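Cell wall surface anchor family protein (PDB 3PF2) forms the shaft of a group B streptococcal pilus as its major (backbone) pilin, here a calcium-binding C-terminal fragment of two Ig-like domains. Local coordinates at residues Val290-Thr293 / Lys298-Asp301; Ile140-Val145 / Leu218-Thr223. One frame throughout, in Å; residues are numbered along the deposited sequence.

Contact 1 (Val290-Thr293 / Lys298-Asp301); sequences VSQT and KPTD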
loop_
_atom_site.group_PDB
_atom_site.type_symbol
_atom_site.label_atom_id
_atom_site.label_comp_id
_atom_site.label_asym_id
_atom_site.label_seq_id
_atom_site.Cartn_x
_atom_site.Cartn_y
_atom_site.Cartn_z
ATOM N N VAL A 290 -9.171 14.264 -3.311
ATOM C CA VAL A 290 -7.828 13.870 -2.936
ATOM C C VAL A 290 -7.098 13.483 -4.216
ATOM O O VAL A 290 -7.600 12.662 -4.999
ATOM C CB VAL A 290 -7.855 12.671 -1.967
ATOM C CG1 VAL A 290 -6.418 12.189 -1.685
ATOM C CG2 VAL A 290 -8.537 13.080 -0.665
ATOM N N SER A 291 -5.946 14.113 -4.440
ATOM C CA SER A 291 -5.128 13.898 -5.641
ATOM C C SER A 291 -3.667 13.768 -5.238
ATOM O O SER A 291 -3.338 13.787 -4.059
ATOM C CB SER A 291 -5.268 15.095 -6.580
ATOM O OG SER A 291 -4.606 16.239 -6.036
ATOM N N GLN A 292 -2.774 13.674 -6.220
ATOM C CA GLN A 292 -1.353 13.659 -5.899
ATOM C C GLN A 292 -0.909 14.921 -5.145
ATOM O O GLN A 292 -0.015 14.862 -4.295
ATOM C CB GLN A 292 -0.526 13.502 -7.173
ATOM C CG GLN A 292 0.974 13.474 -6.900
ATOM C CD GLN A 292 1.788 13.318 -8.155
ATOM O OE1 GLN A 292 1.524 13.960 -9.160
ATOM N NE2 GLN A 292 2.780 12.449 -8.103
ATOM N N THR A 293 -1.555 16.046 -5.438
ATOM C CA THR A 293 -1.076 17.347 -4.972
ATOM C C THR A 293 -2.039 18.081 -4.032
ATOM O O THR A 293 -1.928 19.299 -3.849
ATOM C CB THR A 293 -0.711 18.280 -6.167
ATOM O OG1 THR A 293 -1.871 18.469 -7.006
ATOM C CG2 THR A 293 0.422 17.678 -6.992
ATOM N N LYS A 298 4.553 19.209 -3.973
ATOM C CA LYS A 298 5.575 18.478 -4.728
ATOM C C LYS A 298 6.022 17.170 -4.033
ATOM O O LYS A 298 7.169 17.042 -3.599
ATOM C CB LYS A 298 6.754 19.413 -5.042
ATOM C CG LYS A 298 6.377 20.566 -5.974
ATOM C CD LYS A 298 7.603 21.380 -6.437
ATOM C CE LYS A 298 7.178 22.546 -7.347
ATOM N NZ LYS A 298 8.342 23.320 -7.888
ATOM N N PRO A 299 5.110 16.180 -3.942
ATOM C CA PRO A 299 5.450 14.974 -3.180
ATOM C C PRO A 299 6.617 14.177 -3.738
ATOM O O PRO A 299 7.273 13.474 -2.976
ATOM C CB PRO A 299 4.164 14.134 -3.236
ATOM C CG PRO A 299 3.419 14.669 -4.390
ATOM C CD PRO A 299 3.721 16.133 -4.435
ATOM N N THR A 300 6.879 14.284 -5.037
ATOM C CA THR A 300 7.963 13.506 -5.655
ATOM C C THR A 300 9.327 13.980 -5.178
ATOM O O THR A 300 10.309 13.248 -5.288
ATOM C CB THR A 300 7.956 13.575 -7.202
ATOM O OG1 THR A 300 8.167 14.927 -7.630
ATOM C CG2 THR A 300 6.651 13.058 -7.761
ATOM N N ASP A 301 9.377 15.200 -4.649
ATOM C CA ASP A 301 10.639 15.847 -4.271
ATOM C C ASP A 301 11.002 15.694 -2.788
ATOM O O ASP A 301 12.134 15.992 -2.393
ATOM C CB ASP A 301 10.593 17.341 -4.640
ATOM C CG ASP A 301 10.435 17.581 -6.139
ATOM O OD1 ASP A 301 10.650 16.660 -6.945
ATOM O OD2 ASP A 301 10.082 18.708 -6.515
#
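Gln292 sets its CG against the ring carbon CG of Pro299, 3.7 Å away, the two side chains meeting at a slant. The same ring carbon sits even nearer the main chain, 3.4 Å from Gln292 O, so the proline is met by both the carbonyl and the side chain of one residue. With CG anti to the backbone N (chi1 -180°) and the chain extended beyond it, the glutamine runs past the ring until its amide reaches Thr300, where NE2 of Gln292 lies 3.9 Å from the methyl CG2 of Thr300. This is plain van der Waals packing within the long connection between strands 286-290 and 312-316 of the prealbumin-like domain. As the chain leaves strand 286-290 it makes an ST turn: Ser291 OG accepts from Thr293 N at 3.1 Å. From the last residue of this turn, the methyl CG2 of Thr293 makes a looser contact at 4.5 Å with CD of Pro299. On the other segment, a backbone bond of 3.1 Å from Asp301 N to Lys298 O closes a turn around Pro299 and Thr300. Pro299 is buried, and its carbonyl accepts a hydrogen bond from Lys148 NZ; Gln292 also packs on Tyr255 and Glu262.

Contact 2 (Ile140-Val145 / Leu218-Thr223); sequences INEKAV and LIKANT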
loop_
_atom_site.group_PDB
_atom_site.type_symbol
_atom_site.label_atom_id
_atom_site.label_comp_id
_atom_site.label_asym_id
_atom_site.label_seq_id
_atom_site.Cartn_x
_atom_site.Cartn_y
_atom_site.Cartn_z
ATOM N N ILE A 140 -0.255 0.640 4.041
ATOM C CA ILE A 140 0.475 1.894 4.042
ATOM C C ILE A 140 0.304 2.487 5.448
ATOM O O ILE A 140 -0.793 2.447 5.995
ATOM C CB ILE A 140 -0.107 2.889 3.008
ATOM C CG1 ILE A 140 -0.031 2.310 1.583
ATOM C CG2 ILE A 140 0.613 4.247 3.082
ATOM C CD1 ILE A 140 -0.707 3.166 0.478
ATOM N N ASN A 141 1.372 3.023 6.027
ATOM C CA ASN A 141 1.277 3.599 7.373
ATOM C C ASN A 141 1.488 5.114 7.405
ATOM O O ASN A 141 1.629 5.758 6.360
ATOM C CB ASN A 141 2.233 2.882 8.337
ATOM C CG ASN A 141 3.677 3.049 7.946
ATOM O OD1 ASN A 141 4.114 4.158 7.666
ATOM N ND2 ASN A 141 4.436 1.948 7.936
ATOM N N GLU A 142 1.505 5.668 8.615
ATOM C CA GLU A 142 1.629 7.107 8.841
ATOM C C GLU A 142 2.955 7.719 8.381
ATOM O O GLU A 142 3.096 8.935 8.345
ATOM C CB GLU A 142 1.358 7.418 10.330
ATOM C CG GLU A 142 2.509 7.131 11.310
ATOM C CD GLU A 142 2.724 5.651 11.609
ATOM O OE1 GLU A 142 1.847 4.815 11.298
ATOM O OE2 GLU A 142 3.800 5.308 12.165
ATOM N N LYS A 143 3.930 6.885 8.035
ATOM C CA LYS A 143 5.220 7.390 7.580
ATOM C C LYS A 143 5.236 7.700 6.078
ATOM O O LYS A 143 6.192 8.279 5.568
ATOM C CB LYS A 143 6.340 6.412 7.955
ATOM C CG LYS A 143 6.514 6.250 9.470
ATOM C CD LYS A 143 7.817 5.509 9.780
ATOM C CE LYS A 143 8.072 5.397 11.279
ATOM N NZ LYS A 143 7.590 4.090 11.831
ATOM N N ALA A 144 4.171 7.328 5.375
ATOM C CA ALA A 144 4.057 7.629 3.951
ATOM C C ALA A 144 4.087 9.132 3.704
ATOM O O ALA A 144 3.622 9.927 4.546
ATOM C CB ALA A 144 2.761 7.039 3.395
ATOM N N VAL A 145 4.631 9.534 2.557
ATOM C CA VAL A 145 4.471 10.921 2.108
ATOM C C VAL A 145 3.207 10.950 1.270
ATOM O O VAL A 145 3.056 10.130 0.364
ATOM C CB VAL A 145 5.679 11.419 1.284
ATOM C CG1 VAL A 145 5.419 12.832 0.729
ATOM C CG2 VAL A 145 6.910 11.469 2.146
ATOM N N LEU A 218 -5.275 4.554 10.789
ATOM C CA LEU A 218 -5.716 5.904 10.415
ATOM C C LEU A 218 -5.600 6.872 11.586
ATOM O O LEU A 218 -5.231 8.042 11.408
ATOM C CB LEU A 218 -7.143 5.888 9.875
ATOM C CG LEU A 218 -7.286 5.872 8.354
ATOM C CD1 LEU A 218 -8.756 5.785 7.999
ATOM C CD2 LEU A 218 -6.622 7.108 7.700
ATOM N N ILE A 219 -5.898 6.376 12.786
ATOM C CA ILE A 219 -5.756 7.171 14.006
ATOM C C ILE A 219 -4.293 7.613 14.171
ATOM O O ILE A 219 -4.005 8.779 14.468
ATOM C CB ILE A 219 -6.277 6.400 15.242
ATOM C CG1 ILE A 219 -7.813 6.347 15.225
ATOM C CG2 ILE A 219 -5.774 7.040 16.537
ATOM C CD1 ILE A 219 -8.431 5.310 16.152
ATOM N N LYS A 220 -3.372 6.681 13.932
ATOM C CA LYS A 220 -1.947 6.959 14.047
ATOM C C LYS A 220 -1.455 7.996 13.031
ATOM O O LYS A 220 -0.468 8.679 13.274
ATOM C CB LYS A 220 -1.148 5.649 13.940
ATOM C CG LYS A 220 0.190 5.671 14.659
ATOM C CD LYS A 220 0.734 4.250 14.800
ATOM C CE LYS A 220 2.101 4.238 15.469
ATOM N NZ LYS A 220 2.758 2.911 15.286
ATOM N N ALA A 221 -2.173 8.125 11.910
ATOM C CA ALA A 221 -1.840 9.071 10.838
ATOM C C ALA A 221 -2.472 10.460 11.022
ATOM O O ALA A 221 -2.126 11.419 10.328
ATOM C CB ALA A 221 -2.267 8.481 9.473
ATOM N N ASN A 222 -3.416 10.546 11.941
ATOM C CA ASN A 222 -4.116 11.787 12.203
ATOM C C ASN A 222 -4.046 12.086 13.696
ATOM O O ASN A 222 -5.035 11.939 14.414
ATOM C CB ASN A 222 -5.568 11.676 11.717
ATOM C CG ASN A 222 -5.672 11.548 10.193
ATOM O OD1 ASN A 222 -5.852 12.549 9.491
ATOM N ND2 ASN A 222 -5.563 10.316 9.681
ATOM N N THR A 223 -2.867 12.513 14.139
ATOM C CA THR A 223 -2.576 12.701 15.570
ATOM C C THR A 223 -2.975 14.049 16.133
ATOM O O THR A 223 -3.033 14.206 17.365
ATOM C CB THR A 223 -1.072 12.483 15.898
ATOM O OG1 THR A 223 -0.268 13.273 15.014
ATOM C CG2 THR A 223 -0.706 11.024 15.754
HETATM O O HOH W 1 0.499 10.814 8.956
HETATM O O HOH W 2 3.624 2.499 12.302
#
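Glu142 has CG wedged between its own backbone N and carbonyl carbon (chi1 78°) and a second bend at chi2 (-75°), which folds its carboxylate back alongside Lys220, whose chain runs out extended from a CG anti to the backbone N. OE1 of Glu142 consequently rests on the lysine methylenes, 3.7 Å from CD of Lys220. The charged ends stop short of a salt bridge, with OE2 of Glu142 4.1 Å from NZ of Lys220, and a water spans them: it donates to Glu142 OE2 at 2.8 Å and accepts from Lys220 NZ at 3.1 Å. Nearer the backbone, CB of Glu142 packs 3.6 Å from CA of Ala221, and a second water lies between the carbonyls Glu142 O and Ala221 O. Glu142 is presented by a type I turn from Asn141 to Ala144, reinforced by an Asx turn in which Asn141 OD1 accepts from Lys143 N at 2.8 Å in the carbonyl plane. In segment 218-223, Asn222 ND2 gives an almost straight bond (177°) to Leu218 O, tying Asn222 back to the main chain four residues earlier. The turn follows strand 132-140 of the Cna-B-like domain and precedes strand 150-151, and meets helix 216-221 of the prealbumin-like domain; Asn141 ND2 bonds back to Asp55 and Thr58, while Asn222 OD1 accepts from Lys251 N in strand 247-253.

In the fold
From the N terminus, the chain runs through most of the first domain to strand 132-140, where contact 2 opens. It closes at helix 216-221 after 72 intervening residues, having taken in strands 155-159 and 169-171, which complete a sheet of the first domain, along with 150-151, 178-190 and 201-206; it thus joins the two domains at their junction. Contact 1 comes later and closes a short excursion, with four residues between its segments, inside the connection from strand 286-290 to strand 312-316. The two are in series, neither enclosing nor crossing the other. Their centres are 16 Å apart, yet they touch: Val145 CG1 packs 4.2 Å from Pro299 O, bringing the late loop of the second domain against the turn that follows strand 132-140.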